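Local coordinates for probable FAD-dependent oxidoreductase PA4991 (Pseudomonas aeruginosa PAO1, PDB 5EZ7), which probably functions as an oxidoreductase that carries one FAD per subunit, though its physiological substrate is unknown and it lacks amino-acid oxidase and glycerol-3-phosphate dehydrogenase activity, at residues Leu11-Gly16 against Ala188-Asp193; Ala18-Asn23 against Thr33-Ser38; Ser267-Gly272 against Ile303-Ala308. All blocks are in the same frame, centred on the assembly; numbering follows the deposited sequence.

Contact 1: Leu11-Gly16 against Ala188-Asp193; sequences LIVGGG and AGLCVD. With FAD (flavin-adenine dinucleotide), chain B.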
# COMPACT_ATOMS: atom_id res chain seq x y z
N LEU A 11 7.65 17.33 -7.53
CA LEU A 11 7.56 16.30 -8.55
C LEU A 11 7.70 14.92 -7.86
O LEU A 11 8.72 14.69 -7.24
CB LEU A 11 8.69 16.55 -9.52
CG LEU A 11 9.01 15.59 -10.65
CD1 LEU A 11 7.80 15.23 -11.50
CD2 LEU A 11 10.14 16.25 -11.48
N ILE A 12 6.68 14.07 -7.88
CA ILE A 12 6.66 12.78 -7.20
C ILE A 12 6.86 11.68 -8.28
O ILE A 12 6.26 11.77 -9.35
CB ILE A 12 5.30 12.50 -6.52
CG1 ILE A 12 4.72 13.68 -5.75
CG2 ILE A 12 5.33 11.29 -5.56
CD1 ILE A 12 5.61 14.22 -4.73
N VAL A 13 7.71 10.68 -8.01
CA VAL A 13 7.91 9.55 -8.94
C VAL A 13 7.39 8.31 -8.24
O VAL A 13 7.89 7.89 -7.18
CB VAL A 13 9.38 9.36 -9.37
CG1 VAL A 13 9.55 8.18 -10.34
CG2 VAL A 13 9.92 10.63 -10.01
N GLY A 14 6.33 7.74 -8.80
CA GLY A 14 5.71 6.56 -8.27
C GLY A 14 4.34 6.81 -7.71
O GLY A 14 4.22 7.50 -6.73
N GLY A 15 3.32 6.20 -8.32
CA GLY A 15 1.92 6.30 -7.92
C GLY A 15 1.35 5.03 -7.27
O GLY A 15 0.32 4.51 -7.69
N GLY A 16 2.01 4.56 -6.23
CA GLY A 16 1.39 3.66 -5.29
C GLY A 16 0.79 4.48 -4.15
O GLY A 16 0.68 5.70 -4.23
N ALA A 188 17.48 19.96 -10.48
CA ALA A 188 16.46 20.97 -10.76
C ALA A 188 15.10 20.34 -11.13
O ALA A 188 14.10 21.03 -11.30
CB ALA A 188 16.94 21.90 -11.87
N GLY A 189 15.06 19.02 -11.29
CA GLY A 189 13.89 18.37 -11.82
C GLY A 189 14.27 17.09 -12.52
O GLY A 189 15.34 16.53 -12.23
N LEU A 190 13.39 16.64 -13.41
CA LEU A 190 13.64 15.48 -14.23
C LEU A 190 13.18 15.72 -15.65
O LEU A 190 12.40 16.63 -15.94
CB LEU A 190 12.96 14.23 -13.67
CG LEU A 190 13.19 13.84 -12.21
CD1 LEU A 190 12.11 12.89 -11.76
CD2 LEU A 190 14.56 13.22 -11.96
N CYS A 191 13.75 14.90 -16.53
CA CYS A 191 13.40 14.84 -17.92
C CYS A 191 12.64 13.52 -18.04
O CYS A 191 13.18 12.46 -17.74
CB CYS A 191 14.68 14.87 -18.76
SG CYS A 191 14.40 15.10 -20.52
N VAL A 192 11.37 13.60 -18.41
CA VAL A 192 10.50 12.43 -18.48
C VAL A 192 10.08 12.27 -19.93
O VAL A 192 9.41 13.14 -20.46
CB VAL A 192 9.26 12.64 -17.59
CG1 VAL A 192 8.34 11.43 -17.65
CG2 VAL A 192 9.67 12.93 -16.17
N ASP A 193 10.50 11.20 -20.58
CA ASP A 193 10.25 10.98 -22.00
C ASP A 193 10.61 12.21 -22.80
O ASP A 193 9.84 12.67 -23.64
CB ASP A 193 8.79 10.57 -22.24
CG ASP A 193 8.36 9.36 -21.40
OD1 ASP A 193 9.20 8.49 -21.08
OD2 ASP A 193 7.19 9.26 -21.04
PA FAD B . 4.20 0.59 -4.47
O1A FAD B . 2.76 0.31 -4.19
O2A FAD B . 5.13 -0.51 -4.88
O5B FAD B . 4.23 1.75 -5.55
C5B FAD B . 5.41 2.12 -6.23
C4B FAD B . 4.96 2.69 -7.56
O4B FAD B . 6.08 3.27 -8.24
C3B FAD B . 4.35 1.60 -8.46
O3B FAD B . 3.03 1.96 -8.87
C2B FAD B . 5.33 1.53 -9.62
O2B FAD B . 4.74 1.22 -10.88
C1B FAD B . 5.97 2.92 -9.60
N9A FAD B . 7.31 2.95 -10.20
C8A FAD B . 8.29 2.06 -10.01
N7A FAD B . 9.38 2.40 -10.72
C5A FAD B . 9.10 3.54 -11.37
C6A FAD B . 9.82 4.41 -12.30
N6A FAD B . 11.09 4.11 -12.63
N1A FAD B . 9.20 5.51 -12.77
C2A FAD B . 7.93 5.80 -12.42
N3A FAD B . 7.21 5.03 -11.58
C4A FAD B . 7.73 3.91 -11.04
N1 FAD B . 0.61 -2.90 4.58
C2 FAD B . -0.38 -2.68 5.47
O2 FAD B . -0.37 -1.63 6.15
N3 FAD B . -1.39 -3.55 5.65
C4 FAD B . -1.47 -4.69 4.96
O4 FAD B . -2.42 -5.48 5.14
C4X FAD B . -0.43 -5.00 3.98
N5 FAD B . -0.46 -6.14 3.26
C5X FAD B . 0.50 -6.41 2.36
C6 FAD B . 0.42 -7.58 1.63
C7 FAD B . 1.38 -7.89 0.68
C7M FAD B . 1.26 -9.16 -0.11
C8 FAD B . 2.49 -6.94 0.43
C8M FAD B . 3.56 -7.22 -0.60
C9 FAD B . 2.57 -5.77 1.17
C9A FAD B . 1.62 -5.46 2.13
N10 FAD B . 1.67 -4.26 2.90
C10 FAD B . 0.65 -4.00 3.82
C1' FAD B . 2.72 -3.27 2.71
C2' FAD B . 2.27 -2.30 1.63
O2' FAD B . 1.68 -3.00 0.52
C3' FAD B . 3.42 -1.43 1.17
O3' FAD B . 4.14 -0.96 2.33
C4' FAD B . 2.91 -0.23 0.37
O4' FAD B . 1.82 -0.59 -0.48
C5' FAD B . 4.01 0.36 -0.50
O5' FAD B . 3.52 1.57 -1.10
P FAD B . 4.45 2.33 -2.15
O1P FAD B . 3.62 3.37 -2.86
O2P FAD B . 5.68 2.73 -1.42
O3P FAD B . 4.92 1.15 -3.14
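Leu11 and Val13, on the strand that leads into the Rossmann-type glycine loop of the FAD site, pack against Leu190 of a second sheet. The strands 11-13 and 188-192 come from different sheets and run at 51° to each other, so no backbone pairing joins them, and the side chains of 11-13 do the reaching. CD1 of Leu190 is the common partner. It lies 3.6 Å from CG2 of Val13 and 3.9 Å from CD2 of Leu11, which also rests against the backbone, 3.8 Å from Leu190 N. Val13 divides its two branches: with CG1 anti to the backbone N (chi1 -180°), CG1 lies 3.6 Å from C2A of the FAD adenine, while CG2 is left for the leucine. One valine therefore touches both the second sheet and the cofactor. Beyond it three glycines, Gly14 to Gly16, bring bare backbone up to the FAD: Gly14 CA is 3.3 Å from O4B of the ribose, and Gly16 C is 3.3 Å from O1P of the pyrophosphate. On the partner strand, Ala188 and Gly189 form a classic beta bulge against strand 178-183, whose Ile178 touches both Val13 and Leu190. No hydrogen bond crosses between the segments; buried methyl groups meet by dispersion and exclusion of water, an association that depends on fit more than direction.

Contact 2: Ala18-Asn23 against Thr33-Ser38; sequences AGLWLN and TVLVES. With FAD (flavin-adenine dinucleotide), chain B.
The helical segment holding Asn23 runs back along the strand that starts at Thr33, at 169° to it and with the axes 9.7 Å apart, and the two backbones come nearest at these two residues. Their side chains supply the polar link. Thr33 OG1 donates to Asn23 OD1 at 2.6 Å, meeting it in the carbonyl plane on a lone pair with a C=O...donor angle of 139°. Asn23 reaches across because its CG is anti to the backbone N (chi1 -169°), which carries the amide off the helix toward the strand. Its ND2 is hydrogen-bonded to Ser171 OG, so both ends of this buried amide are engaged and its rotation should be fixed. Two residues further along the strand, toward the cofactor, Leu35 fills the interface with a single methyl: CD1 lies 3.4 Å from Gly19 O, 3.8 Å from Asn23 CB and 3.9 Å from Leu20 CD2. Leu20 and Leu35 cross at about a right angle, and the leucine methyl rests against the main-chain carbonyl of Gly19. The cofactor is held at the far ends of both elements. Ala18 N donates to the pyrophosphate oxygen O1P at 3.1 Å, nearly straight. Glu37 OE2 accepts from the ribose hydroxyl O3B at 2.8 Å, while OE1 takes the neighbouring O2B at a distance too short to trust closely. A glycine-rich turn and helix start at the phosphates, with an acidic residue ending the second strand at the adenosine ribose, mark the beta-alpha-beta unit of the Rossmann-type FAD-binding fold.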
# COMPACT_ATOMS: atom_id res chain seq x y z
N ALA A 18 1.97 5.49 -1.33
CA ALA A 18 2.73 6.51 -0.68
C ALA A 18 2.78 7.78 -1.52
O ALA A 18 2.58 8.87 -0.98
CB ALA A 18 4.13 6.01 -0.29
N GLY A 19 3.03 7.65 -2.82
CA GLY A 19 3.07 8.79 -3.72
C GLY A 19 1.73 9.48 -3.90
O GLY A 19 1.65 10.69 -4.05
N LEU A 20 0.67 8.70 -3.92
CA LEU A 20 -0.66 9.22 -4.16
C LEU A 20 -1.17 9.93 -2.92
O LEU A 20 -1.86 10.92 -3.02
CB LEU A 20 -1.61 8.11 -4.59
CG LEU A 20 -1.62 7.64 -6.05
CD1 LEU A 20 -2.48 6.38 -6.20
CD2 LEU A 20 -2.14 8.72 -6.99
N TRP A 21 -0.85 9.40 -1.76
CA TRP A 21 -1.33 9.97 -0.52
C TRP A 21 -0.62 11.26 -0.34
O TRP A 21 -1.25 12.27 -0.15
CB TRP A 21 -1.08 9.06 0.69
CG TRP A 21 -1.70 9.57 1.93
CD1 TRP A 21 -1.28 10.61 2.68
CD2 TRP A 21 -2.89 9.08 2.56
NE1 TRP A 21 -2.13 10.81 3.74
CE2 TRP A 21 -3.11 9.86 3.70
CE3 TRP A 21 -3.79 8.04 2.27
CZ2 TRP A 21 -4.20 9.66 4.55
CZ3 TRP A 21 -4.86 7.83 3.13
CH2 TRP A 21 -5.06 8.63 4.26
N LEU A 22 0.70 11.24 -0.46
CA LEU A 22 1.51 12.47 -0.38
C LEU A 22 1.04 13.48 -1.39
O LEU A 22 0.93 14.66 -1.08
CB LEU A 22 2.97 12.18 -0.66
CG LEU A 22 3.94 13.38 -0.84
CD1 LEU A 22 4.05 14.18 0.46
CD2 LEU A 22 5.31 12.91 -1.33
N ASN A 23 0.80 13.05 -2.61
CA ASN A 23 0.33 13.99 -3.63
C ASN A 23 -0.95 14.68 -3.17
O ASN A 23 -1.12 15.87 -3.32
CB ASN A 23 0.12 13.27 -4.95
CG ASN A 23 -0.11 14.22 -6.13
OD1 ASN A 23 0.63 15.18 -6.31
ND2 ASN A 23 -1.11 13.91 -6.96
N THR A 33 1.78 20.09 -8.09
CA THR A 33 2.51 18.83 -8.20
C THR A 33 2.37 18.19 -9.57
O THR A 33 1.42 18.47 -10.31
CB THR A 33 1.99 17.79 -7.19
OG1 THR A 33 0.60 17.49 -7.47
CG2 THR A 33 2.12 18.27 -5.81
N VAL A 34 3.35 17.36 -9.92
CA VAL A 34 3.22 16.36 -10.96
C VAL A 34 3.58 15.01 -10.34
O VAL A 34 4.57 14.92 -9.59
CB VAL A 34 4.19 16.67 -12.12
CG1 VAL A 34 4.27 15.52 -13.11
CG2 VAL A 34 3.74 17.94 -12.86
N LEU A 35 2.79 13.97 -10.66
CA LEU A 35 3.07 12.62 -10.19
C LEU A 35 3.26 11.73 -11.40
O LEU A 35 2.35 11.57 -12.22
CB LEU A 35 1.95 12.09 -9.31
CG LEU A 35 2.24 10.78 -8.55
CD1 LEU A 35 1.25 10.57 -7.40
CD2 LEU A 35 2.25 9.55 -9.44
N VAL A 36 4.42 11.10 -11.44
CA VAL A 36 4.88 10.36 -12.60
C VAL A 36 4.83 8.90 -12.25
O VAL A 36 5.39 8.51 -11.22
CB VAL A 36 6.34 10.74 -12.98
CG1 VAL A 36 6.82 9.91 -14.16
CG2 VAL A 36 6.41 12.21 -13.34
N GLU A 37 4.16 8.11 -13.09
CA GLU A 37 4.02 6.65 -12.92
C GLU A 37 4.31 5.96 -14.27
O GLU A 37 3.83 6.41 -15.31
CB GLU A 37 2.61 6.31 -12.43
CG GLU A 37 2.20 4.86 -12.61
CD GLU A 37 2.95 3.96 -11.64
OE1 GLU A 37 3.65 3.00 -12.11
OE2 GLU A 37 2.80 4.24 -10.42
N SER A 38 5.11 4.90 -14.22
CA SER A 38 5.63 4.24 -15.42
C SER A 38 4.77 3.04 -15.84
O SER A 38 4.90 2.52 -16.95
CB SER A 38 7.11 3.82 -15.19
OG SER A 38 7.22 3.01 -14.01
PA FAD B . 4.20 0.59 -4.47
O1A FAD B . 2.76 0.31 -4.19
O2A FAD B . 5.13 -0.51 -4.88
O5B FAD B . 4.23 1.75 -5.55
C5B FAD B . 5.41 2.12 -6.23
C4B FAD B . 4.96 2.69 -7.56
O4B FAD B . 6.08 3.27 -8.24
C3B FAD B . 4.35 1.60 -8.46
O3B FAD B . 3.03 1.96 -8.87
C2B FAD B . 5.33 1.53 -9.62
O2B FAD B . 4.74 1.22 -10.88
C1B FAD B . 5.97 2.92 -9.60
N9A FAD B . 7.31 2.95 -10.20
C8A FAD B . 8.29 2.06 -10.01
N7A FAD B . 9.38 2.40 -10.72
C5A FAD B . 9.10 3.54 -11.37
C6A FAD B . 9.82 4.41 -12.30
N6A FAD B . 11.09 4.11 -12.63
N1A FAD B . 9.20 5.51 -12.77
C2A FAD B . 7.93 5.80 -12.42
N3A FAD B . 7.21 5.03 -11.58
C4A FAD B . 7.73 3.91 -11.04
N1 FAD B . 0.61 -2.90 4.58
C2 FAD B . -0.38 -2.68 5.47
O2 FAD B . -0.37 -1.63 6.15
N3 FAD B . -1.39 -3.55 5.65
C4 FAD B . -1.47 -4.69 4.96
O4 FAD B . -2.42 -5.48 5.14
C4X FAD B . -0.43 -5.00 3.98
N5 FAD B . -0.46 -6.14 3.26
C5X FAD B . 0.50 -6.41 2.36
C6 FAD B . 0.42 -7.58 1.63
C7 FAD B . 1.38 -7.89 0.68
C7M FAD B . 1.26 -9.16 -0.11
C8 FAD B . 2.49 -6.94 0.43
C8M FAD B . 3.56 -7.22 -0.60
C9 FAD B . 2.57 -5.77 1.17
C9A FAD B . 1.62 -5.46 2.13
N10 FAD B . 1.67 -4.26 2.90
C10 FAD B . 0.65 -4.00 3.82
C1' FAD B . 2.72 -3.27 2.71
C2' FAD B . 2.27 -2.30 1.63
O2' FAD B . 1.68 -3.00 0.52
C3' FAD B . 3.42 -1.43 1.17
O3' FAD B . 4.14 -0.96 2.33
C4' FAD B . 2.91 -0.23 0.37
O4' FAD B . 1.82 -0.59 -0.48
C5' FAD B . 4.01 0.36 -0.50
O5' FAD B . 3.52 1.57 -1.10
P FAD B . 4.45 2.33 -2.15
O1P FAD B . 3.62 3.37 -2.86
O2P FAD B . 5.68 2.73 -1.42
O3P FAD B . 4.92 1.15 -3.14

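Contact 3: Ser267-Gly272 against Ile303-Ala308; sequences SVWYLG and IDLGQA
The indole of Trp269 meets Ile303 and Leu305 through CH2 and CZ3 of its six-membered ring, both aliphatic chains coming in obliquely. CH2 carries most of the contact, 3.7 Å from Ile303 CG2 and 3.8 Å from CG1, so the ring carbon sits in the fork of the isoleucine. Leu305 is a looser neighbour, its CD2 4.2 Å from Trp269 CZ3. With CG anti to the carbonyl carbon (chi1 -83°), the tryptophan throws its ring from the strand toward the loop. At the pyrrole end NE1 is hydrogen-bonded to Lys240 O, which supplies a partner for the one polar atom of the ring. Leu296 of helix 285-299 touches both Trp269 and Leu305, extending the apolar packing to the helix. Strand 267-272 lies within the large mixed sheet of this DAO-family enzyme, between strands 255-261 and 224-236, and Ile303-Ala308 lies in the loop that brings the chain from that helix back to an outermost strand of the sheet, 309-320. The next residue along the strand, Tyr270, belongs to the FAD pocket, whereas the tryptophan side chain is about 14 Å from FAD. Hydrogen bonds within the loop help define its shape. Asp304 OD1 accepts from Gly306 N at 2.9 Å, forming an Asx turn in which the N-H arrives from above the carboxylate plane; it overlaps a type I beta turn from Leu305 to Ala308, closed by Ala308 N on Leu305 O at 3.0 Å.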
# COMPACT_ATOMS: atom_id res chain seq x y z
N SER A 267 -16.35 -14.57 -4.09
CA SER A 267 -15.39 -13.93 -3.20
C SER A 267 -14.09 -14.61 -3.33
O SER A 267 -14.02 -15.74 -3.80
CB SER A 267 -15.77 -14.08 -1.75
OG SER A 267 -17.08 -13.67 -1.57
N VAL A 268 -13.07 -13.94 -2.82
CA VAL A 268 -11.76 -14.52 -2.75
C VAL A 268 -11.23 -14.30 -1.34
O VAL A 268 -11.33 -13.19 -0.81
CB VAL A 268 -10.79 -13.89 -3.78
CG1 VAL A 268 -9.39 -14.47 -3.65
CG2 VAL A 268 -11.31 -14.10 -5.21
N TRP A 269 -10.70 -15.36 -0.76
CA TRP A 269 -9.95 -15.29 0.48
C TRP A 269 -8.49 -15.18 0.11
O TRP A 269 -7.95 -16.06 -0.54
CB TRP A 269 -10.11 -16.58 1.33
CG TRP A 269 -11.32 -16.67 2.18
CD1 TRP A 269 -12.17 -15.66 2.53
CD2 TRP A 269 -11.79 -17.84 2.85
NE1 TRP A 269 -13.15 -16.13 3.36
CE2 TRP A 269 -12.94 -17.47 3.58
CE3 TRP A 269 -11.36 -19.18 2.91
CZ2 TRP A 269 -13.67 -18.40 4.36
CZ3 TRP A 269 -12.08 -20.11 3.68
CH2 TRP A 269 -13.22 -19.70 4.39
N TYR A 270 -7.86 -14.14 0.60
CA TYR A 270 -6.48 -13.82 0.35
C TYR A 270 -5.70 -14.13 1.62
O TYR A 270 -6.03 -13.60 2.70
CB TYR A 270 -6.41 -12.33 -0.00
CG TYR A 270 -5.14 -11.82 -0.60
CD1 TYR A 270 -4.32 -12.61 -1.38
CD2 TYR A 270 -4.78 -10.48 -0.43
CE1 TYR A 270 -3.14 -12.09 -1.94
CE2 TYR A 270 -3.62 -9.97 -0.98
CZ TYR A 270 -2.80 -10.78 -1.73
OH TYR A 270 -1.63 -10.27 -2.29
N LEU A 271 -4.69 -15.00 1.51
CA LEU A 271 -3.97 -15.49 2.65
C LEU A 271 -2.54 -15.01 2.71
O LEU A 271 -1.72 -15.41 1.88
CB LEU A 271 -3.95 -17.02 2.67
CG LEU A 271 -5.20 -17.86 2.38
CD1 LEU A 271 -4.85 -19.34 2.54
CD2 LEU A 271 -6.37 -17.54 3.30
N GLY A 272 -2.24 -14.22 3.74
CA GLY A 272 -0.86 -13.86 4.13
C GLY A 272 -0.50 -14.43 5.47
O GLY A 272 -1.01 -15.51 5.86
N ILE A 303 -16.58 -24.58 5.92
CA ILE A 303 -16.62 -24.01 4.57
C ILE A 303 -16.06 -24.98 3.51
O ILE A 303 -14.85 -25.20 3.44
CB ILE A 303 -15.78 -22.69 4.52
CG1 ILE A 303 -16.25 -21.66 5.57
CG2 ILE A 303 -15.87 -22.03 3.14
CD1 ILE A 303 -17.67 -21.15 5.42
N ASP A 304 -16.97 -25.56 2.70
CA ASP A 304 -16.60 -26.53 1.62
C ASP A 304 -15.82 -25.84 0.49
O ASP A 304 -16.37 -25.03 -0.26
CB ASP A 304 -17.85 -27.22 1.03
CG ASP A 304 -17.52 -28.48 0.16
OD1 ASP A 304 -16.34 -28.74 -0.20
OD2 ASP A 304 -18.46 -29.23 -0.17
N LEU A 305 -14.55 -26.19 0.38
CA LEU A 305 -13.66 -25.69 -0.64
C LEU A 305 -13.49 -26.64 -1.85
O LEU A 305 -12.71 -26.36 -2.75
CB LEU A 305 -12.29 -25.34 -0.01
CG LEU A 305 -12.38 -24.24 1.09
CD1 LEU A 305 -11.02 -24.01 1.74
CD2 LEU A 305 -12.93 -22.89 0.59
N GLY A 306 -14.25 -27.74 -1.89
CA GLY A 306 -14.16 -28.67 -3.03
C GLY A 306 -14.33 -28.07 -4.44
O GLY A 306 -13.80 -28.59 -5.42
N GLN A 307 -15.08 -26.99 -4.54
CA GLN A 307 -15.31 -26.37 -5.83
C GLN A 307 -14.49 -25.10 -6.05
O GLN A 307 -14.70 -24.39 -7.02
CB GLN A 307 -16.80 -26.05 -5.92
CG GLN A 307 -17.61 -27.32 -5.75
CD GLN A 307 -18.32 -27.65 -7.01
OE1 GLN A 307 -17.69 -27.99 -8.03
NE2 GLN A 307 -19.65 -27.51 -6.99
N ALA A 308 -13.52 -24.85 -5.18
CA ALA A 308 -12.80 -23.62 -5.16
C ALA A 308 -11.74 -23.61 -6.23
O ALA A 308 -11.22 -24.65 -6.61
CB ALA A 308 -12.16 -23.41 -3.81

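How the contacts relate
From the N terminus, residues 11-16 open contact 1, and the chain passes straight into contact 2, where helix 17-28 folds back on strand 33-37. Contact 2 closes a short loop nested inside the far longer one that ends when residues 188-193 complete contact 1. The two touch: Gly14 N lies 2.7 Å from Val36 O, a probable hydrogen bond that carries the pairing of strands 10-13 and 33-37 one residue past the end of the first, and both reach FAD. Together they tie the parallel core of the nucleotide-binding fold to its helix and to a second sheet. Contact 3 follows in series, joining another sheet to a loop on the opposite side of the chain's centre, about 40 Å from contact 1 between centres.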